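Local coordinates for dihydrodipicolinate synthase family protein (Sinorhizobium meliloti, PDB 4DNH) that is of unknown function but has a TIM-barrel fold and may be an enzyme related to the dihydrodipicolinate synthases, at residues 260-264 against 276-282. Numbering follows the deposited sequence.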
ATOM      1  N   TYR A 260       2.529  11.160   5.252  1.00 43.70           N
ATOM      2  CA  TYR A 260       1.424  11.415   4.326  1.00 43.95           C
ATOM      3  C   TYR A 260       0.590  12.687   4.571  1.00 47.79           C
ATOM      4  O   TYR A 260       0.266  13.408   3.622  1.00 50.80           O
ATOM      5  CB  TYR A 260       0.512  10.184   4.244  1.00 40.90           C
ATOM      6  CG  TYR A 260      -0.054   9.705   5.569  1.00 39.69           C
ATOM      7  CD1 TYR A 260       0.692   8.887   6.422  1.00 38.06           C
ATOM      8  CD2 TYR A 260      -1.353  10.053   5.959  1.00 40.18           C
ATOM      9  CE1 TYR A 260       0.170   8.449   7.634  1.00 37.91           C
ATOM     10  CE2 TYR A 260      -1.886   9.622   7.167  1.00 39.22           C
ATOM     11  CZ  TYR A 260      -1.123   8.820   8.007  1.00 39.18           C
ATOM     12  OH  TYR A 260      -1.661   8.390   9.216  1.00 39.03           O
ATOM     13  N   ALA A 261       0.236  12.969   5.820  1.00 46.69           N
ATOM     14  CA  ALA A 261      -0.584  14.152   6.113  1.00 48.10           C
ATOM     15  C   ALA A 261       0.107  15.438   5.653  1.00 53.44           C
ATOM     16  O   ALA A 261      -0.497  16.233   4.926  1.00 55.98           O
ATOM     17  CB  ALA A 261      -0.946  14.222   7.591  1.00 46.49           C
ATOM     18  N   GLU A 262       1.376  15.607   6.056  1.00 54.31           N
ATOM     19  CA  GLU A 262       2.199  16.757   5.683  1.00 54.86           C
ATOM     20  C   GLU A 262       2.367  16.877   4.173  1.00 53.63           C
ATOM     21  O   GLU A 262       2.270  17.982   3.619  1.00 56.83           O
ATOM     22  CB  GLU A 262       3.583  16.691   6.353  1.00 56.79           C
ATOM     23  CG  GLU A 262       4.457  17.909   6.066  1.00 61.72           C
ATOM     24  CD  GLU A 262       5.920  17.744   6.473  1.00 69.96           C
ATOM     25  OE1 GLU A 262       6.200  16.990   7.433  1.00 70.91           O
ATOM     26  OE2 GLU A 262       6.797  18.392   5.839  1.00 70.36           O
ATOM     27  N   LEU A 263       2.628  15.747   3.520  1.00 49.22           N
ATOM     28  CA  LEU A 263       2.897  15.724   2.084  1.00 49.29           C
ATOM     29  C   LEU A 263       1.652  15.931   1.227  1.00 49.68           C
ATOM     30  O   LEU A 263       1.704  16.676   0.239  1.00 51.55           O
ATOM     31  CB  LEU A 263       3.617  14.433   1.690  1.00 50.28           C
ATOM     32  CG  LEU A 263       4.956  14.152   2.388  1.00 51.69           C
ATOM     33  CD1 LEU A 263       5.336  12.686   2.259  1.00 50.19           C
ATOM     34  CD2 LEU A 263       6.039  15.045   1.821  1.00 52.91           C
ATOM     35  N   ILE A 264       0.538  15.285   1.605  1.00 48.22           N
ATOM     36  CA  ILE A 264      -0.741  15.430   0.888  1.00 47.17           C
ATOM     37  C   ILE A 264      -1.245  16.886   0.923  1.00 49.97           C
ATOM     38  O   ILE A 264      -1.597  17.442  -0.115  1.00 49.43           O
ATOM     39  CB  ILE A 264      -1.792  14.407   1.365  1.00 44.72           C
ATOM     40  CG1 ILE A 264      -1.308  12.982   1.053  1.00 43.06           C
ATOM     41  CG2 ILE A 264      -3.129  14.613   0.672  1.00 44.45           C
ATOM     42  CD1 ILE A 264      -2.098  11.866   1.718  1.00 40.04           C
ATOM     43  N   LEU A 276      -1.192   4.695  -0.849  1.00 43.27           N
ATOM     44  CA  LEU A 276      -0.719   4.353   0.482  1.00 41.71           C
ATOM     45  C   LEU A 276      -1.325   3.065   1.011  1.00 41.04           C
ATOM     46  O   LEU A 276      -2.540   2.852   0.919  1.00 39.70           O
ATOM     47  CB  LEU A 276      -1.082   5.486   1.449  1.00 41.43           C
ATOM     48  CG  LEU A 276      -0.301   6.790   1.323  1.00 41.19           C
ATOM     49  CD1 LEU A 276      -1.070   7.920   1.990  1.00 41.29           C
ATOM     50  CD2 LEU A 276       1.080   6.642   1.935  1.00 40.71           C
ATOM     51  N   GLY A 277      -0.479   2.221   1.599  1.00 41.09           N
ATOM     52  CA  GLY A 277      -0.950   1.073   2.372  1.00 38.28           C
ATOM     53  C   GLY A 277      -1.673   1.505   3.644  1.00 38.87           C
ATOM     54  O   GLY A 277      -2.562   0.802   4.105  1.00 39.78           O
ATOM     55  N   ILE A 278      -1.317   2.662   4.211  1.00 38.01           N
ATOM     56  CA  ILE A 278      -2.014   3.133   5.414  1.00 38.82           C
ATOM     57  C   ILE A 278      -3.480   3.509   5.120  1.00 41.52           C
ATOM     58  O   ILE A 278      -4.347   3.369   5.981  1.00 46.24           O
ATOM     59  CB  ILE A 278      -1.240   4.255   6.179  1.00 38.92           C
ATOM     60  CG1 ILE A 278      -1.956   4.660   7.480  1.00 38.30           C
ATOM     61  CG2 ILE A 278      -1.035   5.495   5.316  1.00 41.74           C
ATOM     62  CD1 ILE A 278      -1.969   3.597   8.554  1.00 38.87           C
ATOM     63  N   PHE A 279      -3.759   3.964   3.903  1.00 39.91           N
ATOM     64  CA  PHE A 279      -5.122   4.334   3.530  1.00 39.40           C
ATOM     65  C   PHE A 279      -6.079   3.152   3.513  1.00 42.20           C
ATOM     66  O   PHE A 279      -7.287   3.317   3.639  1.00 43.34           O
ATOM     67  CB  PHE A 279      -5.129   5.087   2.210  1.00 38.09           C
ATOM     68  CG  PHE A 279      -4.880   6.558   2.371  1.00 38.78           C
ATOM     69  CD1 PHE A 279      -4.488   7.075   3.604  1.00 38.33           C
ATOM     70  CD2 PHE A 279      -5.006   7.413   1.297  1.00 39.68           C
ATOM     71  CE1 PHE A 279      -4.258   8.417   3.766  1.00 40.72           C
ATOM     72  CE2 PHE A 279      -4.775   8.762   1.447  1.00 41.90           C
ATOM     73  CZ  PHE A 279      -4.401   9.270   2.686  1.00 43.04           C
ATOM     74  N   ASP A 280      -5.519   1.960   3.366  1.00 42.45           N
ATOM     75  CA  ASP A 280      -6.254   0.737   3.546  1.00 44.13           C
ATOM     76  C   ASP A 280      -6.729   0.663   5.019  1.00 45.00           C
ATOM     77  O   ASP A 280      -7.943   0.644   5.285  1.00 45.80           O
ATOM     78  CB  ASP A 280      -5.351  -0.442   3.144  1.00 44.05           C
ATOM     79  CG  ASP A 280      -5.870  -1.794   3.625  1.00 43.75           C
ATOM     80  OD1 ASP A 280      -6.517  -1.875   4.699  1.00 41.58           O
ATOM     81  OD2 ASP A 280      -5.601  -2.791   2.924  1.00 43.27           O
ATOM     82  N   ALA A 281      -5.778   0.664   5.958  1.00 40.95           N
ATOM     83  CA  ALA A 281      -6.076   0.526   7.391  1.00 39.62           C
ATOM     84  C   ALA A 281      -6.921   1.648   8.020  1.00 39.79           C
ATOM     85  O   ALA A 281      -7.662   1.403   8.988  1.00 41.21           O
ATOM     86  CB  ALA A 281      -4.788   0.333   8.177  1.00 40.22           C
ATOM     87  N   ILE A 282      -6.821   2.866   7.491  1.00 38.59           N
ATOM     88  CA  ILE A 282      -7.617   3.985   8.019  1.00 40.54           C
ATOM     89  C   ILE A 282      -8.592   4.565   6.979  1.00 41.86           C
ATOM     90  O   ILE A 282      -8.989   5.747   7.056  1.00 42.72           O
ATOM     91  CB  ILE A 282      -6.717   5.111   8.594  1.00 41.30           C
ATOM     92  CG1 ILE A 282      -5.925   5.790   7.471  1.00 41.39           C
ATOM     93  CG2 ILE A 282      -5.798   4.572   9.690  1.00 38.51           C
ATOM     94  CD1 ILE A 282      -5.050   6.936   7.931  1.00 41.66           C
TER
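Tyr260 meets four residues of 276-282 and supplies most of the surface that 260-264 brings to the contact. No hydrogen bond crosses between the two segments, and the touching is nearly all between carbons. Tyr260 CB lies 3.6 Å from Leu276 CD1. With chi1 at 56°, CG lies between N and C of its own backbone, and that carries the ring over to Ile278, whose side chain crosses it at about a right angle. Ile278 CG2 lies over one face of the Tyr260 ring, toward the rim, 4.1 Å from its centroid, in a CH-pi contact. Tyr260 CD2 is 4.0 Å from Phe279 CE1. Ile282 CD1 comes from the opposite direction and stops 3.9 Å from Tyr260 OH. That hydroxyl is hydrogen-bonded to Thr308 on helix 308-315. The protein is a parallel eight-stranded TIM barrel. Here the short helix after strand 251-254 packs on the end of the last strand, 273-276, and on the helical turn that follows it. Were Tyr260 an alanine, a gap would probably open beside Ile278, Phe279 and Ile282, and the Thr308 hydroxyl would lose its phenol partner. One turn on, Ile264 CD1 reaches across to 3.6 Å from Phe279 CZ. Ile264 CD1 also meets Leu276 CD1 tip to tip, at 4.1 Å.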